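Long-range contact in odorant binding protein (AGAP010409-PA) (Anopheles gambiae, PDB 3L4A), which probably binds odorants, as a secreted member of the PBP/GOBP family of insect odorant-binding proteins: residues 77-90 with 100-112. Sequence-based numbering, arbitrary orientation. Where two conformers were deposited one is given.
Sequences FVAKHRACLEAKNL and AYSAFQCLREDYE
Cys84 and Cys106 fasten helix 75-87 covalently to the turn that separates helices 96-105 and 108-117, their SG atoms 2.1 Å apart and the bridge twisted to a chi3 of -90°, the relaxed value for a disulfide. Lys88, just past the first helix, packs against the Cys106 end of this bridge. Its CB and CG run past Ser102 OG; CD and CE each touch both Ser102 O and Cys106 SG, with CE 3.4 Å from that sulfur. A bend at the last torsion (chi4 -73°) brings NZ within 3.3 Å of Ser102 OG, a weak hydrogen bond. Lysine suits this place because its methylenes can cover the sulfur while its ammonium reaches the hydroxyl of Ser102. Leu85 CD2 and, from beyond the helix, Leu90 CD1 both pack on Ala103 CB, a small side chain suited to a place where the Leu85 and Ala103 CA atoms are 6.0 Å apart.

Toward the other end, His81 is packed on both faces and met at its edge. Leu107 CG sits over one ring face, 4.0 Å from the centroid, as a CH-pi contact, while Lys80 CG covers the opposite face. At the ring edge, NE2 gives a weak but fairly straight hydrogen bond (163°) to Asp110 OD1, which also approaches the edge of Phe77 at CE2 (3.5 Å). With Cys11-Cys44 and Cys40-Cys97, Cys84-Cys106 completes the three disulfides characteristic of the mainly helical insect odorant-binding fold.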
loop_
_atom_site.group_PDB
_atom_site.type_symbol
_atom_site.label_atom_id
_atom_site.label_comp_id
_atom_site.label_asym_id
_atom_site.label_seq_id
_atom_site.Cartn_x
_atom_site.Cartn_y
_atom_site.Cartn_z
ATOM N N PHE A 77 -16.244 -0.760 -4.558
ATOM C CA PHE A 77 -14.876 -0.588 -4.058
ATOM C C PHE A 77 -13.911 -1.382 -4.939
ATOM O O PHE A 77 -12.870 -0.879 -5.376
ATOM C CB PHE A 77 -14.801 -1.058 -2.600
ATOM C CG PHE A 77 -13.410 -1.077 -2.019
ATOM C CD1 PHE A 77 -12.604 -2.203 -2.140
ATOM C CD2 PHE A 77 -12.923 0.018 -1.320
ATOM C CE1 PHE A 77 -11.326 -2.228 -1.588
ATOM C CE2 PHE A 77 -11.654 -0.007 -0.769
ATOM C CZ PHE A 77 -10.858 -1.125 -0.905
ATOM N N VAL A 78 -14.260 -2.630 -5.221
ATOM C CA VAL A 78 -13.434 -3.459 -6.068
ATOM C C VAL A 78 -13.333 -2.852 -7.474
ATOM O O VAL A 78 -12.245 -2.718 -8.023
ATOM C CB VAL A 78 -13.981 -4.893 -6.149
ATOM C CG1 VAL A 78 -13.162 -5.713 -7.117
ATOM C CG2 VAL A 78 -14.001 -5.529 -4.746
ATOM N N ALA A 79 -14.473 -2.482 -8.052
ATOM C CA ALA A 79 -14.494 -1.929 -9.403
ATOM C C ALA A 79 -13.679 -0.649 -9.513
ATOM O O ALA A 79 -12.908 -0.471 -10.453
ATOM C CB ALA A 79 -15.925 -1.651 -9.822
ATOM N N LYS A 80 -13.879 0.247 -8.558
ATOM C CA LYS A 80 -13.226 1.541 -8.607
ATOM C C LYS A 80 -11.715 1.374 -8.530
ATOM O O LYS A 80 -10.975 1.993 -9.298
ATOM C CB LYS A 80 -13.768 2.467 -7.520
ATOM C CG LYS A 80 -13.268 2.228 -6.131
ATOM C CD LYS A 80 -14.047 3.109 -5.148
ATOM C CE LYS A 80 -13.996 4.591 -5.539
ATOM N NZ LYS A 80 -14.586 5.476 -4.469
ATOM N N HIS A 81 -11.252 0.497 -7.649
ATOM C CA HIS A 81 -9.808 0.328 -7.509
ATOM C C HIS A 81 -9.170 -0.491 -8.617
ATOM O O HIS A 81 -8.057 -0.193 -9.043
ATOM C CB HIS A 81 -9.444 -0.185 -6.122
ATOM C CG HIS A 81 -9.704 0.827 -5.063
ATOM N ND1 HIS A 81 -9.085 2.059 -5.067
ATOM C CD2 HIS A 81 -10.562 0.836 -4.018
ATOM C CE1 HIS A 81 -9.524 2.768 -4.043
ATOM N NE2 HIS A 81 -10.418 2.050 -3.389
ATOM N N ARG A 82 -9.869 -1.510 -9.102
ATOM C CA ARG A 82 -9.380 -2.232 -10.275
ATOM C C ARG A 82 -9.129 -1.244 -11.414
ATOM O O ARG A 82 -8.085 -1.276 -12.048
ATOM C CB ARG A 82 -10.376 -3.293 -10.739
ATOM C CG ARG A 82 -10.375 -4.574 -9.937
ATOM C CD ARG A 82 -11.116 -5.668 -10.699
ATOM N NE ARG A 82 -11.458 -6.806 -9.849
ATOM C CZ ARG A 82 -10.622 -7.791 -9.543
ATOM N NH1 ARG A 82 -11.026 -8.788 -8.765
ATOM N NH2 ARG A 82 -9.381 -7.780 -10.014
ATOM N N ALA A 83 -10.080 -0.343 -11.653
ATOM C CA ALA A 83 -9.947 0.641 -12.721
ATOM C C ALA A 83 -8.810 1.643 -12.470
ATOM O O ALA A 83 -8.043 1.970 -13.387
ATOM C CB ALA A 83 -11.268 1.373 -12.929
ATOM N N CYS A 84 -8.701 2.121 -11.236
ATOM C CA CYS A 84 -7.631 3.038 -10.873
ATOM C C CYS A 84 -6.275 2.389 -11.129
ATOM O O CYS A 84 -5.396 2.992 -11.734
ATOM C CB CYS A 84 -7.768 3.441 -9.408
ATOM S SG CYS A 84 -6.522 4.614 -8.847
ATOM N N LEU A 85 -6.112 1.154 -10.668
ATOM C CA LEU A 85 -4.841 0.451 -10.818
ATOM C C LEU A 85 -4.526 0.181 -12.280
ATOM O O LEU A 85 -3.385 0.324 -12.711
ATOM C CB LEU A 85 -4.863 -0.855 -10.009
ATOM C CG LEU A 85 -4.951 -0.599 -8.505
ATOM C CD1 LEU A 85 -5.394 -1.830 -7.727
ATOM C CD2 LEU A 85 -3.596 -0.096 -7.995
ATOM N N GLU A 86 -5.531 -0.210 -13.053
ATOM C CA GLU A 86 -5.317 -0.444 -14.472
ATOM C C GLU A 86 -4.834 0.839 -15.147
ATOM O O GLU A 86 -3.948 0.800 -16.011
ATOM C CB GLU A 86 -6.597 -0.972 -15.134
ATOM C CG GLU A 86 -6.969 -2.396 -14.736
ATOM C CD GLU A 86 -5.975 -3.428 -15.238
ATOM O OE1 GLU A 86 -5.261 -3.141 -16.224
ATOM O OE2 GLU A 86 -5.906 -4.528 -14.649
ATOM N N ALA A 87 -5.400 1.972 -14.738
ATOM C CA ALA A 87 -5.052 3.258 -15.338
ATOM C C ALA A 87 -3.617 3.672 -15.043
ATOM O O ALA A 87 -3.062 4.525 -15.732
ATOM C CB ALA A 87 -6.023 4.347 -14.888
ATOM N N LYS A 88 -3.017 3.062 -14.026
ATOM C CA LYS A 88 -1.643 3.379 -13.650
ATOM C C LYS A 88 -0.592 2.572 -14.409
ATOM O O LYS A 88 0.609 2.797 -14.233
ATOM C CB LYS A 88 -1.466 3.223 -12.145
ATOM C CG LYS A 88 -2.127 4.348 -11.380
ATOM C CD LYS A 88 -2.065 4.117 -9.895
ATOM C CE LYS A 88 -2.378 5.410 -9.145
ATOM N NZ LYS A 88 -1.255 6.385 -9.224
ATOM N N ASN A 89 -1.046 1.646 -15.250
ATOM C CA ASN A 89 -0.153 0.863 -16.105
ATOM C C ASN A 89 1.056 0.355 -15.335
ATOM O O ASN A 89 2.211 0.567 -15.732
ATOM C CB ASN A 89 0.283 1.681 -17.318
ATOM C CG ASN A 89 -0.870 1.984 -18.252
ATOM O OD1 ASN A 89 -0.994 1.380 -19.316
ATOM N ND2 ASN A 89 -1.730 2.909 -17.849
ATOM N N LEU A 90 0.764 -0.322 -14.234
ATOM C CA LEU A 90 1.777 -0.757 -13.289
ATOM C C LEU A 90 2.845 -1.657 -13.897
ATOM O O LEU A 90 3.995 -1.620 -13.471
ATOM C CB LEU A 90 1.128 -1.471 -12.104
ATOM C CG LEU A 90 0.157 -0.665 -11.237
ATOM C CD1 LEU A 90 -0.416 -1.549 -10.136
ATOM C CD2 LEU A 90 0.859 0.544 -10.651
ATOM N N ALA A 100 4.905 -0.182 -6.540
ATOM C CA ALA A 100 4.082 -0.409 -5.359
ATOM C C ALA A 100 3.530 0.905 -4.832
ATOM O O ALA A 100 2.366 0.988 -4.450
ATOM C CB ALA A 100 4.879 -1.129 -4.265
ATOM N N TYR A 101 4.366 1.939 -4.798
ATOM C CA TYR A 101 3.918 3.226 -4.289
ATOM C C TYR A 101 2.796 3.798 -5.159
ATOM O O TYR A 101 1.774 4.267 -4.642
ATOM C CB TYR A 101 5.098 4.193 -4.212
ATOM C CG TYR A 101 4.770 5.507 -3.544
ATOM C CD1 TYR A 101 4.439 6.624 -4.298
ATOM C CD2 TYR A 101 4.809 5.638 -2.161
ATOM C CE1 TYR A 101 4.138 7.831 -3.687
ATOM C CE2 TYR A 101 4.506 6.845 -1.538
ATOM C CZ TYR A 101 4.173 7.934 -2.314
ATOM O OH TYR A 101 3.873 9.141 -1.721
ATOM N N SER A 102 2.987 3.741 -6.476
ATOM C CA SER A 102 1.961 4.186 -7.410
ATOM C C SER A 102 0.663 3.415 -7.203
ATOM O O SER A 102 -0.419 3.997 -7.178
ATOM C CB SER A 102 2.427 4.038 -8.855
ATOM O OG SER A 102 1.442 4.547 -9.740
ATOM N N ALA A 103 0.770 2.101 -7.042
ATOM C CA ALA A 103 -0.409 1.274 -6.823
ATOM C C ALA A 103 -1.171 1.746 -5.595
ATOM O O ALA A 103 -2.387 1.956 -5.646
ATOM C CB ALA A 103 -0.005 -0.190 -6.676
ATOM N N PHE A 104 -0.459 1.927 -4.489
ATOM C CA PHE A 104 -1.121 2.307 -3.251
ATOM C C PHE A 104 -1.723 3.713 -3.273
ATOM O O PHE A 104 -2.637 4.008 -2.506
ATOM C CB PHE A 104 -0.204 2.096 -2.048
ATOM C CG PHE A 104 -0.203 0.675 -1.539
ATOM C CD1 PHE A 104 -1.282 0.188 -0.815
ATOM C CD2 PHE A 104 0.868 -0.173 -1.797
ATOM C CE1 PHE A 104 -1.296 -1.118 -0.348
ATOM C CE2 PHE A 104 0.866 -1.479 -1.327
ATOM C CZ PHE A 104 -0.220 -1.950 -0.599
ATOM N N GLN A 105 -1.249 4.574 -4.166
ATOM C CA GLN A 105 -1.877 5.882 -4.307
ATOM C C GLN A 105 -3.369 5.769 -4.645
ATOM O O GLN A 105 -4.158 6.648 -4.291
ATOM C CB GLN A 105 -1.151 6.737 -5.345
ATOM C CG GLN A 105 0.215 7.235 -4.885
ATOM C CD GLN A 105 0.895 8.074 -5.935
ATOM O OE1 GLN A 105 1.515 9.092 -5.625
ATOM N NE2 GLN A 105 0.774 7.661 -7.191
ATOM N N CYS A 106 -3.758 4.691 -5.317
ATOM C CA CYS A 106 -5.173 4.484 -5.624
ATOM C C CYS A 106 -6.018 4.394 -4.364
ATOM O O CYS A 106 -7.183 4.791 -4.370
ATOM C CB CYS A 106 -5.363 3.219 -6.450
ATOM S SG CYS A 106 -4.956 3.464 -8.186
ATOM N N LEU A 107 -5.426 3.896 -3.284
ATOM C CA LEU A 107 -6.176 3.661 -2.049
ATOM C C LEU A 107 -5.978 4.769 -1.015
ATOM O O LEU A 107 -6.441 4.652 0.118
ATOM C CB LEU A 107 -5.864 2.275 -1.465
ATOM C CG LEU A 107 -6.531 1.086 -2.177
ATOM C CD1 LEU A 107 -5.799 0.720 -3.455
ATOM C CD2 LEU A 107 -6.618 -0.125 -1.260
ATOM N N ARG A 108 -5.297 5.845 -1.402
ATOM C CA ARG A 108 -5.000 6.926 -0.461
ATOM C C ARG A 108 -6.261 7.493 0.189
ATOM O O ARG A 108 -6.334 7.596 1.414
ATOM C CB ARG A 108 -4.205 8.042 -1.153
ATOM C CG ARG A 108 -4.070 9.316 -0.312
ATOM C CD ARG A 108 -3.226 10.371 -1.021
ATOM N NE ARG A 108 -3.157 11.610 -0.248
ATOM C CZ ARG A 108 -2.889 12.803 -0.772
ATOM N NH1 ARG A 108 -2.665 12.919 -2.074
ATOM N NH2 ARG A 108 -2.846 13.879 0.005
ATOM N N GLU A 109 -7.239 7.866 -0.625
ATOM C CA GLU A 109 -8.463 8.472 -0.105
ATOM C C GLU A 109 -9.169 7.542 0.886
ATOM O O GLU A 109 -9.707 7.998 1.889
ATOM C CB GLU A 109 -9.413 8.873 -1.241
ATOM C CG GLU A 109 -8.939 10.048 -2.087
ATOM C CD GLU A 109 -8.051 9.630 -3.245
ATOM O OE1 GLU A 109 -7.767 10.490 -4.111
ATOM O OE2 GLU A 109 -7.642 8.447 -3.294
ATOM N N ASP A 110 -9.163 6.241 0.603
ATOM C CA ASP A 110 -9.817 5.273 1.473
ATOM C C ASP A 110 -9.132 5.187 2.830
ATOM O O ASP A 110 -9.791 5.171 3.874
ATOM C CB ASP A 110 -9.827 3.895 0.811
ATOM C CG ASP A 110 -10.442 3.920 -0.567
ATOM O OD1 ASP A 110 -11.613 3.522 -0.698
ATOM O OD2 ASP A 110 -9.759 4.361 -1.514
ATOM N N TYR A 111 -7.809 5.117 2.817
ATOM C CA TYR A 111 -7.065 4.985 4.056
ATOM C C TYR A 111 -7.182 6.255 4.879
ATOM O O TYR A 111 -7.329 6.198 6.100
ATOM C CB TYR A 111 -5.602 4.613 3.784
ATOM C CG TYR A 111 -5.407 3.117 3.660
ATOM C CD1 TYR A 111 -5.329 2.322 4.792
ATOM C CD2 TYR A 111 -5.328 2.499 2.419
ATOM C CE1 TYR A 111 -5.166 0.955 4.704
ATOM C CE2 TYR A 111 -5.163 1.122 2.311
ATOM C CZ TYR A 111 -5.087 0.356 3.460
ATOM O OH TYR A 111 -4.916 -1.012 3.388
ATOM N N GLU A 112 -7.159 7.399 4.207
ATOM C CA GLU A 112 -7.265 8.667 4.922
ATOM C C GLU A 112 -8.646 8.824 5.554
ATOM O O GLU A 112 -8.761 9.304 6.678
ATOM C CB GLU A 112 -6.884 9.856 4.031
ATOM C CG GLU A 112 -5.426 9.787 3.596
ATOM C CD GLU A 112 -4.848 11.126 3.177
ATOM O OE1 GLU A 112 -5.518 12.162 3.372
ATOM O OE2 GLU A 112 -3.711 11.137 2.657
#